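Local structure of cleavage and polyadenylation specificity factor 100 KD subunit (Methanosarcina mazei, 2XR1) at residues Phe233-Ile238 with Pro255-Tyr260; Ile429-Ser434 with Val506-Ser511; Arg45-Ala48 with Ile53-Asn56; Ser95-Asp100 with Gly104-Glu109. The protein probably terminates transcription as a zinc-dependent nuclease, cutting nascent RNA where it leaves RNA polymerase and then degrading the released transcript from its 5' end. All coordinates share one frame; numbering follows the deposited sequence.

How the contacts relate
The four contacts sample four regions of one chain, and no two of them touch. Contact 2 is fully buried, joining a helix to a central strand of the beta-CASP sheet through methyl groups alone. Contact 1 is partly buried and packs a loop on a helix in the metallo-beta-lactamase region; it too is apolar, though its leucine also lies against carbonyl oxygens. Contacts 3 and 4 belong to the successive KH domains, their centres about 21 Å apart. The first joins two consecutive helices around an aromatic ring; the second, at the surface, is a hairpin, and only there do hydrogen bonds tie the two segments together.

Contact 1 of 4, residues Phe233-Ile238 with Pro255-Tyr260; sequences FPLNQI and PLLFKY
L235 projects from the 3-10 turn of 233-238 and presents one methyl group to Y260, just past the end of helix 254-259, and the other to L257 within it. CD1 enters the hollow at the C-terminal end of that helix, lying against Y260 at CB and O and against the L257 carbonyl oxygen, so the hollow has carbonyl oxygens as well as carbon in its wall. The other branch, CD2, meets L257 CD2 at 4.0 Å, the two leucines crossing at about a right angle. L235 CG lies beside its backbone N (chi1 -66°), which turns the fork onto the helix end. A second, looser bump is the F233 ring: its far tip, CZ, is 4.4 Å from Y260 CD2, and Y260 comes to the edge of the F233 ring near its plane. Around these bumps, L257 also packs on L227 and Y262. The helix follows the zinc-binding residues H245 to H250, and the L257 side chain is about 11 Å from that of H250. Segment 233-238 leads into strand 240-242, which precedes those residues. With 180 Å² buried and only carbon offered by the loop side chains, the two segments are held by shape, carbon against carbon, while the polar end of Y260, its OH, is hydrogen-bonded to Y228.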
# COMPACT_ATOMS: atom_id res chain seq x y z
N PHE B 233 -10.20 -1.75 -1.02
CA PHE B 233 -11.27 -2.65 -0.59
C PHE B 233 -11.07 -2.94 0.90
O PHE B 233 -9.98 -3.33 1.28
CB PHE B 233 -11.28 -3.97 -1.40
CG PHE B 233 -12.12 -3.92 -2.68
CD1 PHE B 233 -11.81 -3.03 -3.68
CD2 PHE B 233 -13.21 -4.79 -2.86
CE1 PHE B 233 -12.60 -2.97 -4.87
CE2 PHE B 233 -14.00 -4.75 -4.04
CZ PHE B 233 -13.69 -3.84 -5.04
N PRO B 234 -12.14 -2.78 1.73
CA PRO B 234 -13.52 -2.54 1.31
C PRO B 234 -13.75 -1.05 1.15
O PRO B 234 -13.30 -0.27 1.97
CB PRO B 234 -14.34 -3.09 2.46
CG PRO B 234 -13.50 -2.83 3.67
CD PRO B 234 -12.03 -2.74 3.20
N LEU B 235 -14.46 -0.68 0.10
CA LEU B 235 -14.76 0.69 -0.22
C LEU B 235 -15.41 1.50 0.90
O LEU B 235 -15.19 2.72 0.99
CB LEU B 235 -15.60 0.75 -1.50
CG LEU B 235 -14.84 0.28 -2.76
CD1 LEU B 235 -15.80 -0.04 -3.92
CD2 LEU B 235 -13.83 1.34 -3.17
N ASN B 236 -16.16 0.87 1.79
CA ASN B 236 -16.70 1.61 2.94
C ASN B 236 -15.61 2.23 3.85
O ASN B 236 -15.87 3.18 4.59
CB ASN B 236 -17.63 0.72 3.76
CG ASN B 236 -16.89 -0.37 4.53
OD1 ASN B 236 -15.66 -0.32 4.71
ND2 ASN B 236 -17.65 -1.36 5.00
N GLN B 237 -14.38 1.73 3.77
CA GLN B 237 -13.26 2.34 4.49
C GLN B 237 -12.86 3.71 3.91
O GLN B 237 -11.93 4.34 4.43
CB GLN B 237 -12.02 1.41 4.49
CG GLN B 237 -11.06 1.57 3.28
CD GLN B 237 -9.87 0.60 3.31
OE1 GLN B 237 -8.78 0.97 3.72
NE2 GLN B 237 -10.09 -0.66 2.84
N ILE B 238 -13.49 4.14 2.81
CA ILE B 238 -13.12 5.40 2.19
C ILE B 238 -13.99 6.56 2.69
O ILE B 238 -15.16 6.63 2.40
CB ILE B 238 -13.19 5.36 0.65
CG1 ILE B 238 -12.45 4.15 0.08
CG2 ILE B 238 -12.59 6.61 0.12
CD1 ILE B 238 -10.96 4.22 0.20
N PRO B 255 -18.31 6.63 -10.85
CA PRO B 255 -19.48 5.84 -10.64
C PRO B 255 -19.20 4.36 -10.44
O PRO B 255 -20.05 3.68 -9.87
CB PRO B 255 -20.31 6.08 -11.92
CG PRO B 255 -19.91 7.39 -12.37
CD PRO B 255 -18.41 7.44 -12.06
N LEU B 256 -18.07 3.84 -10.90
CA LEU B 256 -17.76 2.43 -10.69
C LEU B 256 -17.55 2.17 -9.20
O LEU B 256 -17.88 1.11 -8.69
CB LEU B 256 -16.49 2.06 -11.46
CG LEU B 256 -16.08 0.59 -11.59
CD1 LEU B 256 -17.18 -0.25 -12.17
CD2 LEU B 256 -14.88 0.50 -12.43
N LEU B 257 -16.98 3.17 -8.50
CA LEU B 257 -16.85 3.09 -7.03
C LEU B 257 -18.20 2.83 -6.40
O LEU B 257 -18.33 1.97 -5.53
CB LEU B 257 -16.26 4.37 -6.44
CG LEU B 257 -14.82 4.66 -6.90
CD1 LEU B 257 -14.28 5.99 -6.39
CD2 LEU B 257 -13.90 3.53 -6.48
N PHE B 258 -19.22 3.54 -6.85
CA PHE B 258 -20.56 3.32 -6.31
C PHE B 258 -21.13 1.94 -6.69
O PHE B 258 -21.77 1.26 -5.89
CB PHE B 258 -21.47 4.48 -6.72
CG PHE B 258 -21.18 5.73 -5.97
CD1 PHE B 258 -21.69 5.93 -4.71
CD2 PHE B 258 -20.39 6.68 -6.50
CE1 PHE B 258 -21.42 7.05 -4.03
CE2 PHE B 258 -20.11 7.83 -5.80
CZ PHE B 258 -20.61 8.01 -4.57
N LYS B 259 -20.87 1.52 -7.92
CA LYS B 259 -21.31 0.22 -8.35
C LYS B 259 -20.78 -0.86 -7.41
O LYS B 259 -21.45 -1.85 -7.15
CB LYS B 259 -20.84 -0.07 -9.77
CG LYS B 259 -21.35 -1.38 -10.33
CD LYS B 259 -20.94 -1.55 -11.81
CE LYS B 259 -21.26 -2.93 -12.37
NZ LYS B 259 -21.56 -2.79 -13.83
N TYR B 260 -19.57 -0.66 -6.93
CA TYR B 260 -18.90 -1.59 -6.07
C TYR B 260 -19.11 -1.33 -4.58
O TYR B 260 -18.36 -1.87 -3.76
CB TYR B 260 -17.38 -1.54 -6.35
CG TYR B 260 -16.94 -2.09 -7.69
CD1 TYR B 260 -17.68 -3.07 -8.37
CD2 TYR B 260 -15.76 -1.65 -8.26
CE1 TYR B 260 -17.26 -3.56 -9.59
CE2 TYR B 260 -15.33 -2.13 -9.47
CZ TYR B 260 -16.07 -3.07 -10.14
OH TYR B 260 -15.61 -3.54 -11.34

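Contact 2 of 4, residues Ile429-Ser434 with Val506-Ser511; sequences IVLEES and VILATS
L431 points its CD1 methyl from helix 423-436 onto the pair V506 and L508, two residues on one face of strand 506-509. The methyl carbon is 4.1 Å from V506 CG1 and 4.2 Å from L508 CD2. Those two strand carbons, V506 CG1 and L508 CD2, are themselves 5.5 Å apart, so CD1 is set over the gap between them and touches both at ordinary van der Waals distance. The torsions account for the meeting: L431 has CG beside its backbone N (chi1 -68°) and reaches down from the helix, while V506 holds CG1 anti to its own N (chi1 167°), the branch that faces the leucine. The backbones stay well apart, the nearest pair of CA atoms, L431 CA and V506 CA, being 9.3 Å from each other, and side chains span the interval. The buried surface is a modest 99 Å², but all three residues are buried in the assembly because neighbours complete the layer. V445 of the adjoining strand touches both L431 and V506, and V404 of helix 393-409 packs on V506 as well. I507 and A509 turn to the other face, where helix 518-526 lies. A parallel sheet covered by helices on both faces, with strand 506-509 between strands 445-448 and 414-417, is the Rossmann-like alpha/beta/alpha sandwich of the beta-CASP domain.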
# COMPACT_ATOMS: atom_id res chain seq x y z
N ILE B 429 -12.84 30.83 -28.71
CA ILE B 429 -12.59 32.24 -28.43
C ILE B 429 -11.65 32.84 -29.44
O ILE B 429 -11.82 33.98 -29.84
CB ILE B 429 -12.02 32.47 -27.02
CG1 ILE B 429 -13.14 32.30 -26.00
CG2 ILE B 429 -11.45 33.90 -26.89
CD1 ILE B 429 -12.60 32.08 -24.62
N VAL B 430 -10.67 32.06 -29.87
CA VAL B 430 -9.75 32.51 -30.88
C VAL B 430 -10.47 32.68 -32.23
O VAL B 430 -10.29 33.70 -32.90
CB VAL B 430 -8.52 31.58 -30.95
CG1 VAL B 430 -7.75 31.78 -32.22
CG2 VAL B 430 -7.64 31.86 -29.76
N LEU B 431 -11.29 31.70 -32.60
CA LEU B 431 -11.95 31.71 -33.91
C LEU B 431 -12.94 32.86 -34.03
O LEU B 431 -12.88 33.63 -34.98
CB LEU B 431 -12.65 30.38 -34.17
CG LEU B 431 -11.70 29.19 -34.38
CD1 LEU B 431 -12.44 27.90 -34.27
CD2 LEU B 431 -11.01 29.26 -35.72
N GLU B 432 -13.83 33.03 -33.06
CA GLU B 432 -14.82 34.10 -33.14
C GLU B 432 -14.15 35.46 -33.31
O GLU B 432 -14.60 36.29 -34.10
CB GLU B 432 -15.78 34.09 -31.94
CG GLU B 432 -15.54 35.18 -30.82
CD GLU B 432 -16.27 36.51 -31.08
OE1 GLU B 432 -17.42 36.50 -31.55
OE2 GLU B 432 -15.70 37.59 -30.77
N GLU B 433 -13.06 35.69 -32.59
CA GLU B 433 -12.34 36.95 -32.64
C GLU B 433 -11.71 37.10 -34.01
O GLU B 433 -11.76 38.17 -34.60
CB GLU B 433 -11.24 36.98 -31.59
CG GLU B 433 -10.54 38.33 -31.42
CD GLU B 433 -9.70 38.38 -30.14
OE1 GLU B 433 -8.80 37.53 -29.99
OE2 GLU B 433 -9.96 39.26 -29.29
N SER B 434 -11.14 36.02 -34.51
CA SER B 434 -10.44 36.07 -35.77
C SER B 434 -11.39 36.40 -36.88
O SER B 434 -11.11 37.28 -37.68
CB SER B 434 -9.75 34.74 -36.06
OG SER B 434 -9.08 34.25 -34.93
N VAL B 506 -15.07 25.19 -40.58
CA VAL B 506 -14.24 24.66 -39.49
C VAL B 506 -15.09 23.70 -38.67
O VAL B 506 -16.25 23.99 -38.37
CB VAL B 506 -13.73 25.78 -38.55
CG1 VAL B 506 -13.17 25.18 -37.30
CG2 VAL B 506 -12.70 26.64 -39.19
N ILE B 507 -14.52 22.58 -38.28
CA ILE B 507 -15.23 21.63 -37.44
C ILE B 507 -14.47 21.37 -36.12
O ILE B 507 -13.40 20.77 -36.13
CB ILE B 507 -15.47 20.31 -38.19
CG1 ILE B 507 -16.16 20.63 -39.52
CG2 ILE B 507 -16.31 19.35 -37.37
CD1 ILE B 507 -16.59 19.43 -40.28
N LEU B 508 -15.03 21.84 -35.01
CA LEU B 508 -14.62 21.36 -33.70
C LEU B 508 -15.45 20.14 -33.41
O LEU B 508 -16.67 20.18 -33.53
CB LEU B 508 -14.82 22.42 -32.62
CG LEU B 508 -13.61 23.34 -32.44
CD1 LEU B 508 -12.85 23.46 -33.72
CD2 LEU B 508 -13.99 24.73 -31.93
N ALA B 509 -14.81 19.03 -33.09
CA ALA B 509 -15.55 17.80 -32.88
C ALA B 509 -14.79 16.89 -31.95
O ALA B 509 -13.55 16.93 -31.88
CB ALA B 509 -15.81 17.09 -34.20
N THR B 510 -15.57 16.04 -31.32
CA THR B 510 -15.13 15.15 -30.27
C THR B 510 -14.82 13.76 -30.86
O THR B 510 -15.43 13.37 -31.86
CB THR B 510 -16.27 15.17 -29.19
OG1 THR B 510 -15.77 15.78 -28.00
CG2 THR B 510 -16.88 13.81 -28.90
N SER B 511 -13.91 12.98 -30.28
CA SER B 511 -13.20 13.31 -29.06
C SER B 511 -11.81 13.83 -29.34
O SER B 511 -11.23 13.58 -30.36
CB SER B 511 -13.08 12.08 -28.16
OG SER B 511 -12.67 10.97 -28.90

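Contact 3 of 4, residues Arg45-Ala48 with Ile53-Asn56; sequences RKFA and IIRN
F47 lays the CD2-CE2 side of its ring against two consecutive isoleucines, I53 and I54, of the next helix. The tip of I54 comes to the ring edge, near the ring plane, with CD1 3.5 Å from F47 CD2 and 3.7 Å from F47 CE2. I54 is bent at both torsions (chi1 -54°, chi2 -61°), and this folded form brings CD1 round to the phenylalanine; its CG1 follows at 4.1 Å from F47 CD2. I53 has a different shape. Its chi2 of 163° extends the CG1-CD1 arm past the ring to the first helix, where CD1 meets K46 O, 3.9 Å away. The short branch does the work at the ring: I53 CG2 stands 3.9 Å from F47 CE2, in an oblique approach. Both isoleucines cross the phenylalanine at about a right angle. K46 takes part through its backbone, since its extended side chain runs off to G24 and E43. The closest CA atoms, F47 CA and I53 CA, are 7.0 Å apart, consistent with two consecutive helices joined by a short turn. Helices 44-49 and 52-61 are the consecutive pair in an alpha-beta-beta-alpha-alpha-beta order (7-18, 30-33, 36-41, 44-49, 52-61, 65-69), consistent with a type II KH domain. M67 of strand 65-69 supports both F47 and I54; V25 and I27 also pack on F47, and L21 on I53.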
# COMPACT_ATOMS: atom_id res chain seq x y z
N ARG B 45 -35.77 35.06 8.28
CA ARG B 45 -35.65 36.48 7.93
C ARG B 45 -34.61 37.16 8.83
O ARG B 45 -33.82 37.96 8.38
CB ARG B 45 -37.00 37.20 8.06
N LYS B 46 -34.62 36.77 10.09
CA LYS B 46 -33.74 37.36 11.09
C LYS B 46 -32.27 37.07 10.82
O LYS B 46 -31.40 37.86 11.18
CB LYS B 46 -34.14 36.87 12.49
CG LYS B 46 -35.57 37.26 12.82
CD LYS B 46 -35.99 36.88 14.23
CE LYS B 46 -37.43 37.36 14.47
NZ LYS B 46 -37.75 37.55 15.89
N PHE B 47 -31.99 35.95 10.18
CA PHE B 47 -30.62 35.63 9.78
C PHE B 47 -30.27 36.25 8.44
O PHE B 47 -29.08 36.38 8.10
CB PHE B 47 -30.43 34.13 9.69
CG PHE B 47 -30.37 33.44 11.02
CD1 PHE B 47 -31.52 33.14 11.74
CD2 PHE B 47 -29.15 33.04 11.54
CE1 PHE B 47 -31.45 32.45 12.94
CE2 PHE B 47 -29.09 32.38 12.76
CZ PHE B 47 -30.24 32.08 13.45
N ALA B 48 -31.27 36.59 7.64
CA ALA B 48 -31.04 37.28 6.37
C ALA B 48 -30.70 38.74 6.61
O ALA B 48 -29.95 39.35 5.85
CB ALA B 48 -32.27 37.17 5.46
N ILE B 53 -24.55 37.34 12.79
CA ILE B 53 -24.89 36.30 13.75
C ILE B 53 -24.11 35.10 13.36
O ILE B 53 -23.38 34.54 14.18
CB ILE B 53 -26.37 35.95 13.74
CG1 ILE B 53 -27.19 37.16 14.14
CG2 ILE B 53 -26.66 34.78 14.69
CD1 ILE B 53 -28.65 37.05 13.77
N ILE B 54 -24.21 34.73 12.09
CA ILE B 54 -23.46 33.59 11.61
C ILE B 54 -21.95 33.87 11.77
O ILE B 54 -21.21 32.97 12.14
CB ILE B 54 -23.85 33.20 10.19
CG1 ILE B 54 -25.35 32.99 10.09
CG2 ILE B 54 -23.22 31.90 9.84
CD1 ILE B 54 -25.86 31.87 10.98
N ARG B 55 -21.52 35.10 11.53
CA ARG B 55 -20.13 35.49 11.78
C ARG B 55 -19.78 35.30 13.26
O ARG B 55 -18.87 34.54 13.59
CB ARG B 55 -19.87 36.94 11.36
N ASN B 56 -20.52 35.98 14.13
CA ASN B 56 -20.36 35.85 15.59
C ASN B 56 -20.60 34.42 16.09
O ASN B 56 -20.10 34.06 17.16
CB ASN B 56 -21.28 36.83 16.35
CG ASN B 56 -20.60 38.19 16.66
OD1 ASN B 56 -21.26 39.14 17.10
ND2 ASN B 56 -19.29 38.27 16.45

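Contact 4 of 4, residues Ser95-Asp100 with Gly104-Glu109; sequences SSYYFD and GEVIIE
V106 and F99 form the apolar centre of this hairpin, with V106 CG2 over one face of the phenyl ring, 4.1 Å from its centroid and 17° off the normal. V106 CG2 is the branch anti to the backbone N, which carries it across to the neighbouring strand. The same methyl touches the Y97 ring at its edge, V106 CG2 to Y97 CD2 being 4.1 Å, and I108 CG1 approaches that carbon from a different direction. Y97, F99, V106 and I108 thus share one face of the sheet, where helix 78-87 and W133 add cover; W133 meets F99 edge-to-face. On the other face Y98 CD2 and I107 CG1 pair more loosely, at 4.2 Å.

Beneath these groups runs the antiparallel ladder, its strands 166° apart in direction. Y98 and I107 are a hydrogen-bonded pair: Y98 N reaches I107 O at 3.1 Å, in the carbonyl plane on a lone pair, and I107 N returns a nearly straight bond from 40° above the Y98 carbonyl plane. At one end S95 N binds E109 O at 2.7 Å and E109 N bonds weakly to S96 O (3.4 Å), so two residues stand opposite one, a beta bulge. S95 OG also donates to E109 OE1 at 3.1 Å, on its anti side and somewhat out of the carboxylate plane. D100 OD2 and E105 OE1, 4.8 Å apart, probably repel mildly. The sound bonds are therefore Y98 with I107 and S95 with E109, while those of D100 with E105 and G104 are weak.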
# COMPACT_ATOMS: atom_id res chain seq x y z
N SER B 95 -35.93 35.49 -15.74
CA SER B 95 -35.91 34.36 -16.65
C SER B 95 -36.43 33.13 -15.91
O SER B 95 -37.48 32.61 -16.29
CB SER B 95 -34.48 34.15 -17.21
OG SER B 95 -34.20 32.81 -17.58
N SER B 96 -35.73 32.69 -14.86
CA SER B 96 -36.03 31.42 -14.17
C SER B 96 -36.08 31.54 -12.64
O SER B 96 -35.91 32.63 -12.09
CB SER B 96 -34.97 30.39 -14.54
OG SER B 96 -33.90 30.45 -13.62
N TYR B 97 -36.36 30.41 -11.97
CA TYR B 97 -36.22 30.25 -10.51
C TYR B 97 -35.73 28.84 -10.18
O TYR B 97 -36.10 27.91 -10.88
CB TYR B 97 -37.55 30.43 -9.79
CG TYR B 97 -38.32 31.70 -10.07
CD1 TYR B 97 -39.11 31.82 -11.20
CD2 TYR B 97 -38.30 32.76 -9.17
CE1 TYR B 97 -39.84 32.98 -11.45
CE2 TYR B 97 -39.02 33.92 -9.42
CZ TYR B 97 -39.79 34.02 -10.56
OH TYR B 97 -40.51 35.17 -10.81
N TYR B 98 -34.92 28.69 -9.13
CA TYR B 98 -34.54 27.35 -8.65
C TYR B 98 -34.43 27.30 -7.14
O TYR B 98 -33.54 27.91 -6.54
CB TYR B 98 -33.21 26.91 -9.24
CG TYR B 98 -32.58 25.71 -8.53
CD1 TYR B 98 -33.26 24.49 -8.44
CD2 TYR B 98 -31.30 25.79 -7.97
CE1 TYR B 98 -32.68 23.38 -7.81
CE2 TYR B 98 -30.71 24.70 -7.34
CZ TYR B 98 -31.40 23.50 -7.26
OH TYR B 98 -30.78 22.42 -6.62
N PHE B 99 -35.32 26.51 -6.55
CA PHE B 99 -35.46 26.39 -5.11
C PHE B 99 -34.56 25.25 -4.60
O PHE B 99 -34.95 24.07 -4.59
CB PHE B 99 -36.95 26.18 -4.77
CG PHE B 99 -37.83 27.37 -5.08
CD1 PHE B 99 -38.27 27.61 -6.36
CD2 PHE B 99 -38.21 28.26 -4.09
CE1 PHE B 99 -39.08 28.72 -6.64
CE2 PHE B 99 -39.01 29.36 -4.36
CZ PHE B 99 -39.45 29.59 -5.62
N ASP B 100 -33.33 25.61 -4.21
CA ASP B 100 -32.29 24.66 -3.76
C ASP B 100 -32.76 23.85 -2.56
O ASP B 100 -33.46 24.37 -1.68
CB ASP B 100 -31.00 25.43 -3.43
CG ASP B 100 -29.77 24.52 -3.20
OD1 ASP B 100 -29.93 23.30 -2.96
OD2 ASP B 100 -28.63 25.03 -3.22
N GLY B 104 -32.92 25.97 1.20
CA GLY B 104 -33.93 27.01 1.34
C GLY B 104 -33.53 28.34 0.72
O GLY B 104 -33.86 29.39 1.25
N GLU B 105 -32.82 28.28 -0.42
CA GLU B 105 -32.50 29.48 -1.22
C GLU B 105 -33.41 29.51 -2.47
O GLU B 105 -33.89 28.46 -2.90
CB GLU B 105 -31.00 29.51 -1.57
CG GLU B 105 -30.11 29.50 -0.31
CD GLU B 105 -28.58 29.70 -0.53
OE1 GLU B 105 -28.07 29.56 -1.66
OE2 GLU B 105 -27.86 29.97 0.48
N VAL B 106 -33.69 30.70 -3.00
CA VAL B 106 -34.25 30.83 -4.35
C VAL B 106 -33.30 31.63 -5.25
O VAL B 106 -33.04 32.81 -5.01
CB VAL B 106 -35.66 31.46 -4.39
CG1 VAL B 106 -35.70 32.80 -3.66
CG2 VAL B 106 -36.11 31.65 -5.83
N ILE B 107 -32.80 30.96 -6.29
CA ILE B 107 -32.00 31.60 -7.31
C ILE B 107 -32.96 32.27 -8.28
O ILE B 107 -33.84 31.62 -8.78
CB ILE B 107 -31.17 30.60 -8.10
CG1 ILE B 107 -30.25 29.80 -7.18
CG2 ILE B 107 -30.32 31.34 -9.13
CD1 ILE B 107 -29.15 30.59 -6.62
N ILE B 108 -32.77 33.56 -8.52
CA ILE B 108 -33.56 34.31 -9.47
C ILE B 108 -32.64 34.73 -10.60
O ILE B 108 -31.59 35.31 -10.35
CB ILE B 108 -34.15 35.57 -8.82
CG1 ILE B 108 -35.25 35.18 -7.84
CG2 ILE B 108 -34.62 36.54 -9.87
CD1 ILE B 108 -35.85 36.36 -7.10
N GLU B 109 -33.04 34.46 -11.84
CA GLU B 109 -32.27 34.88 -12.99
C GLU B 109 -32.90 36.12 -13.55
O GLU B 109 -34.05 36.08 -13.89
CB GLU B 109 -32.23 33.79 -14.05
CG GLU B 109 -31.25 32.68 -13.75
CD GLU B 109 -31.21 31.61 -14.85
OE1 GLU B 109 -31.69 31.88 -15.98
OE2 GLU B 109 -30.69 30.50 -14.57